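Local coordinates for uncharacterized protein (Lodderomyces elongisporus NRRL YB-4239, PDB 4EXJ) that is of unknown function but, as a URE2-like member of the glutathione S-transferase superfamily, probably binds glutathione and may act as a transferase or in transcription regulation, at residues T108-Q113 against K141-M146; F145-L150 against N191-E196; R153-G158 against F199-A204. One frame throughout, in Å; residues are numbered along the deposited sequence.

Contact 1 (T108-Q113 against K141-M146); sequences TQFQSQ and KVFAFM
F110 and V142 form the middle of this contact, their side chains meeting at about a right angle. The ring of F110 hangs from a CG set anti to the backbone N (chi1 -166°), which carries its CD2/CE2 side across to the other helix; F110 CD2 lies 3.8 Å from V142 CG1. V142 presents both methyls: CG1, in the cramped site between backbone N and carbonyl carbon, meets the ring obliquely, while V142 CG2 touches F110 CD2 as well and lies 3.9 Å from Q109 O. The two segments belong to helices 93-120 and 129-149 of the mostly helical C-terminal domain of the glutathione S-transferase fold, and run nearly antiparallel, 152° between their directions, with axes 10.1 Å apart. Further along the ring, F110 CE2 approaches F143 CE1 at 3.9 Å, the two side chains crossing obliquely. M146 adds a Met-aromatic contact at the F110 edge, its SD 4.2 Å from F110 CD2 and near the ring plane. No hydrogen bond crosses between the segments. E172 of helix 163-179 packs on both phenylalanines, and the helix that carries F110 meets the second subunit through T108, S112 and Q113.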
loop_
_atom_site.group_PDB
_atom_site.type_symbol
_atom_site.label_atom_id
_atom_site.label_comp_id
_atom_site.label_asym_id
_atom_site.label_seq_id
_atom_site.Cartn_x
_atom_site.Cartn_y
_atom_site.Cartn_z
ATOM N N THR B 108 2.918 0.539 -2.117
ATOM C CA THR B 108 3.423 -0.820 -1.849
ATOM C C THR B 108 4.612 -1.168 -2.718
ATOM O O THR B 108 5.617 -1.683 -2.244
ATOM C CB THR B 108 2.313 -1.878 -2.025
ATOM O OG1 THR B 108 1.769 -1.814 -3.344
ATOM C CG2 THR B 108 1.153 -1.622 -1.049
ATOM N N GLN B 109 4.493 -0.899 -4.003
ATOM C CA GLN B 109 5.520 -1.348 -4.929
ATOM C C GLN B 109 6.635 -0.335 -5.173
ATOM O O GLN B 109 7.734 -0.728 -5.595
ATOM C CB GLN B 109 4.899 -1.740 -6.272
ATOM C CG GLN B 109 3.801 -2.778 -6.170
ATOM C CD GLN B 109 4.190 -3.966 -5.312
ATOM O OE1 GLN B 109 5.188 -4.651 -5.582
ATOM N NE2 GLN B 109 3.396 -4.228 -4.274
ATOM N N PHE B 110 6.362 0.956 -5.014
ATOM C CA PHE B 110 7.452 1.931 -5.130
ATOM C C PHE B 110 8.027 2.239 -3.764
ATOM O O PHE B 110 9.132 1.811 -3.462
ATOM C CB PHE B 110 7.052 3.212 -5.896
ATOM C CG PHE B 110 8.231 4.067 -6.311
ATOM C CD1 PHE B 110 8.995 4.754 -5.361
ATOM C CD2 PHE B 110 8.568 4.178 -7.650
ATOM C CE1 PHE B 110 10.094 5.541 -5.754
ATOM C CE2 PHE B 110 9.661 4.960 -8.056
ATOM C CZ PHE B 110 10.423 5.639 -7.104
ATOM N N GLN B 111 7.273 2.944 -2.924
ATOM C CA GLN B 111 7.870 3.424 -1.685
ATOM C C GLN B 111 8.289 2.257 -0.774
ATOM O O GLN B 111 9.449 2.191 -0.321
ATOM C CB GLN B 111 6.910 4.364 -0.963
ATOM C CG GLN B 111 7.478 4.888 0.380
ATOM C CD GLN B 111 8.714 5.788 0.255
ATOM O OE1 GLN B 111 9.684 5.624 1.016
ATOM N NE2 GLN B 111 8.678 6.752 -0.664
ATOM N N SER B 112 7.358 1.346 -0.497
ATOM C CA SER B 112 7.619 0.297 0.506
ATOM C C SER B 112 8.696 -0.698 0.070
ATOM O O SER B 112 9.525 -1.100 0.890
ATOM C CB SER B 112 6.331 -0.449 0.838
ATOM O OG SER B 112 5.569 0.327 1.747
ATOM N N GLN B 113 8.634 -1.153 -1.167
ATOM C CA GLN B 113 9.576 -2.121 -1.725
ATOM C C GLN B 113 10.958 -1.619 -2.066
ATOM O O GLN B 113 11.820 -2.396 -2.281
ATOM C CB GLN B 113 9.020 -2.797 -2.971
ATOM C CG GLN B 113 7.983 -3.843 -2.732
ATOM C CD GLN B 113 8.550 -5.094 -2.162
ATOM O OE1 GLN B 113 9.281 -5.790 -2.819
ATOM N NE2 GLN B 113 8.248 -5.361 -0.923
ATOM N N LYS B 141 11.387 -3.615 -11.700
ATOM C CA LYS B 141 9.980 -3.986 -11.882
ATOM C C LYS B 141 9.061 -2.783 -11.889
ATOM O O LYS B 141 8.142 -2.702 -12.714
ATOM C CB LYS B 141 9.504 -4.922 -10.767
ATOM C CG LYS B 141 9.914 -6.374 -10.962
ATOM C CD LYS B 141 9.535 -7.230 -9.756
ATOM C CE LYS B 141 10.183 -8.615 -9.842
ATOM N NZ LYS B 141 10.108 -9.369 -8.554
ATOM N N VAL B 142 9.257 -1.878 -10.926
ATOM C CA VAL B 142 8.384 -0.717 -10.838
ATOM C C VAL B 142 8.521 0.177 -12.076
ATOM O O VAL B 142 7.532 0.686 -12.583
ATOM C CB VAL B 142 8.549 0.055 -9.469
ATOM C CG1 VAL B 142 9.702 1.011 -9.480
ATOM C CG2 VAL B 142 7.261 0.796 -9.099
ATOM N N PHE B 143 9.748 0.348 -12.582
ATOM C CA PHE B 143 9.938 1.201 -13.738
ATOM C C PHE B 143 9.371 0.567 -15.007
ATOM O O PHE B 143 8.791 1.281 -15.818
ATOM C CB PHE B 143 11.420 1.601 -13.914
ATOM C CG PHE B 143 11.909 2.536 -12.834
ATOM C CD1 PHE B 143 11.125 3.604 -12.437
ATOM C CD2 PHE B 143 13.120 2.328 -12.207
ATOM C CE1 PHE B 143 11.550 4.468 -11.435
ATOM C CE2 PHE B 143 13.538 3.189 -11.189
ATOM C CZ PHE B 143 12.749 4.255 -10.825
ATOM N N ALA B 144 9.484 -0.753 -15.132
ATOM C CA ALA B 144 8.879 -1.448 -16.288
ATOM C C ALA B 144 7.370 -1.211 -16.296
ATOM O O ALA B 144 6.769 -0.947 -17.337
ATOM C CB ALA B 144 9.187 -2.922 -16.279
ATOM N N PHE B 145 6.767 -1.297 -15.115
ATOM C CA PHE B 145 5.339 -1.081 -14.970
ATOM C C PHE B 145 4.964 0.352 -15.328
ATOM O O PHE B 145 3.996 0.596 -16.049
ATOM C CB PHE B 145 4.919 -1.363 -13.528
ATOM C CG PHE B 145 3.490 -1.025 -13.246
ATOM C CD1 PHE B 145 2.487 -1.905 -13.608
ATOM C CD2 PHE B 145 3.150 0.166 -12.636
ATOM C CE1 PHE B 145 1.160 -1.599 -13.348
ATOM C CE2 PHE B 145 1.837 0.489 -12.392
ATOM C CZ PHE B 145 0.837 -0.404 -12.736
ATOM N N MET B 146 5.726 1.321 -14.808
ATOM C CA MET B 146 5.405 2.714 -15.033
ATOM C C MET B 146 5.562 3.045 -16.516
ATOM O O MET B 146 4.780 3.811 -17.076
ATOM C CB MET B 146 6.285 3.633 -14.174
ATOM C CG MET B 146 5.985 3.485 -12.674
ATOM S SD MET B 146 7.256 4.300 -11.654
ATOM C CE MET B 146 6.953 6.016 -11.949
#

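Contact 2 (F145-L150 against N191-E196); sequences FMETKL and NFPNVE
E147 reaches across to the first turn of helix 193-203 and spends its carboxylate on two backbone N-H groups there. E147 OE2 accepts from N of N194 at 3.0 Å (166° at the hydrogen), and E147 OE1 accepts from N of V195, also at 3.0 Å but more bent. Both donors use the syn side of their oxygen and stand somewhat out of the carboxylate plane. The grip is returned by N194, whose ND2 donates to the main-chain O of E147 at 3.1 Å; this bond is nearly straight (174°) and the acceptor lies in the amide plane. E147 CG is anti to the backbone N and the chain bends at chi2, which brings the carboxylate flat against the N194 amide, the two planes 9° apart and stacked. P193 CD packs 3.2 Å from E147 OE2, while the edge of the F192 ring meets E147 CB. Beside this polar patch, V195 turns CG2 to M146 CB at 3.7 Å, and L150 CD1 lies 4.0 Å from V195 CA. F156 and W198 pack against M146 and L150. F192 occupies the N-cap position, yet N194 and V195, N-H groups of the first turn, are satisfied by a side chain from another helix. The negative charge of E147 therefore sits at the positive end of the helix dipole, which would probably stabilise its ionised form and tie helix 129-149 to the start of helix 193-203.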
loop_
_atom_site.group_PDB
_atom_site.type_symbol
_atom_site.label_atom_id
_atom_site.label_comp_id
_atom_site.label_asym_id
_atom_site.label_seq_id
_atom_site.Cartn_x
_atom_site.Cartn_y
_atom_site.Cartn_z
ATOM N N PHE B 145 6.767 -1.297 -15.115
ATOM C CA PHE B 145 5.339 -1.081 -14.970
ATOM C C PHE B 145 4.964 0.352 -15.328
ATOM O O PHE B 145 3.996 0.596 -16.049
ATOM C CB PHE B 145 4.919 -1.363 -13.528
ATOM C CG PHE B 145 3.490 -1.025 -13.246
ATOM C CD1 PHE B 145 2.487 -1.905 -13.608
ATOM C CD2 PHE B 145 3.150 0.166 -12.636
ATOM C CE1 PHE B 145 1.160 -1.599 -13.348
ATOM C CE2 PHE B 145 1.837 0.489 -12.392
ATOM C CZ PHE B 145 0.837 -0.404 -12.736
ATOM N N MET B 146 5.726 1.321 -14.808
ATOM C CA MET B 146 5.405 2.714 -15.033
ATOM C C MET B 146 5.562 3.045 -16.516
ATOM O O MET B 146 4.780 3.811 -17.076
ATOM C CB MET B 146 6.285 3.633 -14.174
ATOM C CG MET B 146 5.985 3.485 -12.674
ATOM S SD MET B 146 7.256 4.300 -11.654
ATOM C CE MET B 146 6.953 6.016 -11.949
ATOM N N GLU B 147 6.567 2.438 -17.125
ATOM C CA GLU B 147 6.852 2.709 -18.526
ATOM C C GLU B 147 5.666 2.274 -19.374
ATOM O O GLU B 147 5.243 2.997 -20.284
ATOM C CB GLU B 147 8.125 1.977 -18.930
ATOM C CG GLU B 147 8.516 2.203 -20.389
ATOM C CD GLU B 147 9.188 3.550 -20.607
ATOM O OE1 GLU B 147 9.374 4.303 -19.636
ATOM O OE2 GLU B 147 9.547 3.872 -21.755
ATOM N N THR B 148 5.127 1.108 -19.045
ATOM C CA THR B 148 3.956 0.545 -19.727
ATOM C C THR B 148 2.720 1.403 -19.486
ATOM O O THR B 148 1.999 1.746 -20.428
ATOM C CB THR B 148 3.686 -0.931 -19.287
ATOM O OG1 THR B 148 4.753 -1.784 -19.740
ATOM C CG2 THR B 148 2.358 -1.438 -19.889
ATOM N N LYS B 149 2.473 1.763 -18.224
ATOM C CA LYS B 149 1.312 2.573 -17.869
ATOM C C LYS B 149 1.310 3.919 -18.564
ATOM O O LYS B 149 0.250 4.453 -18.892
ATOM C CB LYS B 149 1.211 2.808 -16.352
ATOM C CG LYS B 149 0.962 1.561 -15.544
ATOM C CD LYS B 149 -0.268 0.810 -16.050
ATOM C CE LYS B 149 -1.548 1.463 -15.583
ATOM N NZ LYS B 149 -2.728 0.561 -15.826
ATOM N N LEU B 150 2.498 4.475 -18.766
ATOM C CA LEU B 150 2.635 5.822 -19.288
ATOM C C LEU B 150 2.667 5.827 -20.823
ATOM O O LEU B 150 2.670 6.885 -21.437
ATOM C CB LEU B 150 3.884 6.492 -18.707
ATOM C CG LEU B 150 3.682 6.940 -17.252
ATOM C CD1 LEU B 150 5.015 7.397 -16.631
ATOM C CD2 LEU B 150 2.615 8.026 -17.138
ATOM N N ASN B 191 16.723 3.524 -20.476
ATOM C CA ASN B 191 15.827 2.373 -20.637
ATOM C C ASN B 191 14.346 2.629 -20.370
ATOM O O ASN B 191 13.518 1.802 -20.708
ATOM C CB ASN B 191 16.304 1.181 -19.801
ATOM C CG ASN B 191 17.590 0.581 -20.325
ATOM O OD1 ASN B 191 18.646 0.708 -19.700
ATOM N ND2 ASN B 191 17.515 -0.053 -21.489
ATOM N N PHE B 192 14.019 3.769 -19.772
ATOM C CA PHE B 192 12.629 4.062 -19.415
ATOM C C PHE B 192 12.242 5.478 -19.844
ATOM O O PHE B 192 11.966 6.369 -19.019
ATOM C CB PHE B 192 12.401 3.833 -17.903
ATOM C CG PHE B 192 12.802 2.462 -17.427
ATOM C CD1 PHE B 192 11.979 1.353 -17.672
ATOM C CD2 PHE B 192 13.993 2.257 -16.722
ATOM C CE1 PHE B 192 12.327 0.104 -17.242
ATOM C CE2 PHE B 192 14.341 0.977 -16.276
ATOM C CZ PHE B 192 13.505 -0.104 -16.552
ATOM N N PRO B 193 12.225 5.717 -21.161
ATOM C CA PRO B 193 12.018 7.072 -21.678
ATOM C C PRO B 193 10.650 7.669 -21.370
ATOM O O PRO B 193 10.551 8.872 -21.165
ATOM C CB PRO B 193 12.206 6.904 -23.204
ATOM C CG PRO B 193 12.067 5.435 -23.451
ATOM C CD PRO B 193 12.612 4.772 -22.223
ATOM N N ASN B 194 9.608 6.844 -21.325
ATOM C CA ASN B 194 8.296 7.350 -20.954
ATOM C C ASN B 194 8.291 7.869 -19.513
ATOM O O ASN B 194 7.678 8.903 -19.232
ATOM C CB ASN B 194 7.213 6.284 -21.077
ATOM C CG ASN B 194 7.001 5.806 -22.502
ATOM O OD1 ASN B 194 7.414 6.452 -23.461
ATOM N ND2 ASN B 194 6.335 4.664 -22.640
ATOM N N VAL B 195 8.934 7.124 -18.610
ATOM C CA VAL B 195 8.963 7.556 -17.212
ATOM C C VAL B 195 9.793 8.819 -17.074
ATOM O O VAL B 195 9.431 9.729 -16.342
ATOM C CB VAL B 195 9.478 6.458 -16.276
ATOM C CG1 VAL B 195 9.388 6.942 -14.796
ATOM C CG2 VAL B 195 8.689 5.158 -16.521
ATOM N N GLU B 196 10.908 8.900 -17.795
ATOM C CA GLU B 196 11.703 10.124 -17.737
ATOM C C GLU B 196 10.918 11.344 -18.217
ATOM O O GLU B 196 10.946 12.402 -17.584
ATOM C CB GLU B 196 12.984 9.979 -18.553
ATOM C CG GLU B 196 13.797 11.283 -18.601
ATOM C CD GLU B 196 14.552 11.585 -17.306
ATOM O OE1 GLU B 196 14.638 10.699 -16.419
ATOM O OE2 GLU B 196 15.092 12.710 -17.191
#

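Contact 3 (R153-G158 against F199-A204); sequences RDWFVG and FQRAIA
R201 leaves helix 193-203 toward the loop of D154 and W155, with CG placed between backbone N and carbonyl carbon (chi1 74°), so that its aliphatic part runs from CB out over the indole. R201 CG comes within 3.7 Å of W155 CH2. R201 CD then lies over the face of the W155 six-membered ring, 3.9 Å from its centroid and 14° off the normal, a CH-pi contact, and is also 3.4 Å from D154 O. A bend about the CG-CD bond (chi3) turns R201 NE aside, 4.0 Å from D154 OD1. The guanidinium stands steeply to the indole, 79° between planes, but stacks on the D154 carboxylate, with D154 OD1 over R201 CZ at 3.7 Å. R201 NH1 donates to the main-chain O of D154 at 2.9 Å, the acceptor tilted out of the guanidinium plane. R201 NH2 makes a long salt bridge to D154 OD1 (3.8 Å) by charge alone, since no N-H points at this oxygen. The indole edge meets A202 CA, with W155 CZ3 3.8 Å away. Within the C-terminal domain of the glutathione S-transferase fold, this joins the loop between helices 129-149 and 163-179 to helix 193-203 at the protein surface.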
loop_
_atom_site.group_PDB
_atom_site.type_symbol
_atom_site.label_atom_id
_atom_site.label_comp_id
_atom_site.label_asym_id
_atom_site.label_seq_id
_atom_site.Cartn_x
_atom_site.Cartn_y
_atom_site.Cartn_z
ATOM N N ARG B 153 0.504 8.326 -23.049
ATOM C CA ARG B 153 -0.154 9.352 -22.246
ATOM C C ARG B 153 0.807 10.322 -21.586
ATOM O O ARG B 153 2.009 10.071 -21.503
ATOM C CB ARG B 153 -1.042 8.722 -21.181
ATOM C CG ARG B 153 -0.452 7.512 -20.520
ATOM C CD ARG B 153 -1.548 6.811 -19.745
ATOM N NE ARG B 153 -2.427 7.810 -19.159
ATOM C CZ ARG B 153 -3.662 7.571 -18.742
ATOM N NH1 ARG B 153 -4.175 6.349 -18.843
ATOM N NH2 ARG B 153 -4.380 8.561 -18.221
ATOM N N ASP B 154 0.255 11.429 -21.114
ATOM C CA ASP B 154 1.053 12.449 -20.446
ATOM C C ASP B 154 1.074 12.214 -18.946
ATOM O O ASP B 154 2.082 12.478 -18.284
ATOM C CB ASP B 154 0.481 13.828 -20.715
ATOM C CG ASP B 154 0.908 14.371 -22.064
ATOM O OD1 ASP B 154 1.705 13.696 -22.746
ATOM O OD2 ASP B 154 0.454 15.472 -22.415
ATOM N N TRP B 155 -0.052 11.749 -18.429
ATOM C CA TRP B 155 -0.233 11.602 -16.977
ATOM C C TRP B 155 -0.727 10.209 -16.614
ATOM O O TRP B 155 -1.183 9.449 -17.477
ATOM C CB TRP B 155 -1.218 12.634 -16.466
ATOM C CG TRP B 155 -0.873 14.041 -16.850
ATOM C CD1 TRP B 155 -1.537 14.830 -17.767
ATOM C CD2 TRP B 155 0.217 14.827 -16.361
ATOM N NE1 TRP B 155 -0.938 16.071 -17.844
ATOM C CE2 TRP B 155 0.149 16.089 -17.003
ATOM C CE3 TRP B 155 1.245 14.593 -15.438
ATOM C CZ2 TRP B 155 1.070 17.107 -16.747
ATOM C CZ3 TRP B 155 2.159 15.606 -15.197
ATOM C CH2 TRP B 155 2.062 16.848 -15.839
ATOM N N PHE B 156 -0.639 9.859 -15.326
ATOM C CA PHE B 156 -1.006 8.507 -14.930
ATOM C C PHE B 156 -2.483 8.203 -15.082
ATOM O O PHE B 156 -2.832 7.094 -15.486
ATOM C CB PHE B 156 -0.557 8.207 -13.489
ATOM C CG PHE B 156 0.832 7.622 -13.415
ATOM C CD1 PHE B 156 1.062 6.291 -13.725
ATOM C CD2 PHE B 156 1.913 8.433 -13.093
ATOM C CE1 PHE B 156 2.355 5.751 -13.663
ATOM C CE2 PHE B 156 3.204 7.908 -13.056
ATOM C CZ PHE B 156 3.423 6.575 -13.342
ATOM N N VAL B 157 -3.320 9.186 -14.778
ATOM C CA VAL B 157 -4.766 8.987 -14.761
ATOM C C VAL B 157 -5.460 10.137 -15.473
ATOM O O VAL B 157 -5.219 11.309 -15.179
ATOM C CB VAL B 157 -5.316 8.885 -13.305
ATOM C CG1 VAL B 157 -6.827 8.656 -13.309
ATOM C CG2 VAL B 157 -4.606 7.744 -12.532
ATOM N N GLY B 158 -6.343 9.801 -16.403
ATOM C CA GLY B 158 -7.130 10.847 -17.044
ATOM C C GLY B 158 -6.250 11.736 -17.898
ATOM O O GLY B 158 -5.277 11.271 -18.476
ATOM N N PHE B 199 8.369 12.235 -15.688
ATOM C CA PHE B 199 8.925 12.853 -14.500
ATOM C C PHE B 199 9.224 14.336 -14.743
ATOM O O PHE B 199 8.909 15.197 -13.919
ATOM C CB PHE B 199 10.175 12.129 -13.984
ATOM C CG PHE B 199 10.753 12.763 -12.752
ATOM C CD1 PHE B 199 10.076 12.679 -11.544
ATOM C CD2 PHE B 199 11.942 13.487 -12.808
ATOM C CE1 PHE B 199 10.587 13.266 -10.405
ATOM C CE2 PHE B 199 12.462 14.083 -11.674
ATOM C CZ PHE B 199 11.770 13.974 -10.461
ATOM N N GLN B 200 9.831 14.629 -15.878
ATOM C CA GLN B 200 10.198 16.015 -16.154
ATOM C C GLN B 200 8.965 16.913 -16.238
ATOM O O GLN B 200 8.984 18.056 -15.765
ATOM C CB GLN B 200 11.029 16.098 -17.448
ATOM C CG GLN B 200 12.396 15.425 -17.356
ATOM C CD GLN B 200 13.304 16.025 -16.292
ATOM O OE1 GLN B 200 13.144 17.173 -15.889
ATOM N NE2 GLN B 200 14.265 15.246 -15.838
ATOM N N ARG B 201 7.885 16.414 -16.832
ATOM C CA ARG B 201 6.688 17.234 -16.915
ATOM C C ARG B 201 5.999 17.360 -15.568
ATOM O O ARG B 201 5.412 18.388 -15.263
ATOM C CB ARG B 201 5.712 16.773 -18.010
ATOM C CG ARG B 201 4.918 15.523 -17.742
ATOM C CD ARG B 201 3.843 15.354 -18.840
ATOM N NE ARG B 201 4.461 15.062 -20.129
ATOM C CZ ARG B 201 4.747 13.836 -20.566
ATOM N NH1 ARG B 201 4.463 12.755 -19.828
ATOM N NH2 ARG B 201 5.330 13.683 -21.749
ATOM N N ALA B 202 6.086 16.314 -14.749
ATOM C CA ALA B 202 5.473 16.383 -13.428
ATOM C C ALA B 202 6.196 17.328 -12.453
ATOM O O ALA B 202 5.549 18.087 -11.738
ATOM C CB ALA B 202 5.342 14.982 -12.826
ATOM N N ILE B 203 7.528 17.270 -12.443
ATOM C CA ILE B 203 8.340 18.110 -11.588
ATOM C C ILE B 203 8.217 19.586 -12.004
ATOM O O ILE B 203 8.349 20.487 -11.168
ATOM C CB ILE B 203 9.821 17.643 -11.585
ATOM C CG1 ILE B 203 10.560 18.207 -10.370
ATOM C CG2 ILE B 203 10.535 17.981 -12.887
ATOM C CD1 ILE B 203 10.167 17.528 -9.073
ATOM N N ALA B 204 7.916 19.803 -13.284
ATOM C CA ALA B 204 7.749 21.142 -13.847
ATOM C C ALA B 204 6.356 21.754 -13.611
ATOM O O ALA B 204 6.112 22.920 -13.947
ATOM C CB ALA B 204 8.052 21.107 -15.350
#

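In the fold
From the N terminus the chain first builds the four-stranded sheet domain, and all three contacts follow in the helical domain. Contact 1 closes the antiparallel helix pair 93-120 and 129-149, whose connection includes the small hairpin 122-127. Contact 2 starts on the shared residues F145 and M146 and closes a longer excursion through helix 163-179 to the start of helix 193-203. Contact 3 opens within that excursion and ends farther along helix 193-203, so contacts 2 and 3 cross. F156 joins the three, its CZ 3.8 Å from M146 CE and 3.7 Å from L150 CD1. Together they tie helices 93-120, 129-149 and 193-203 with the loop before helix 163-179.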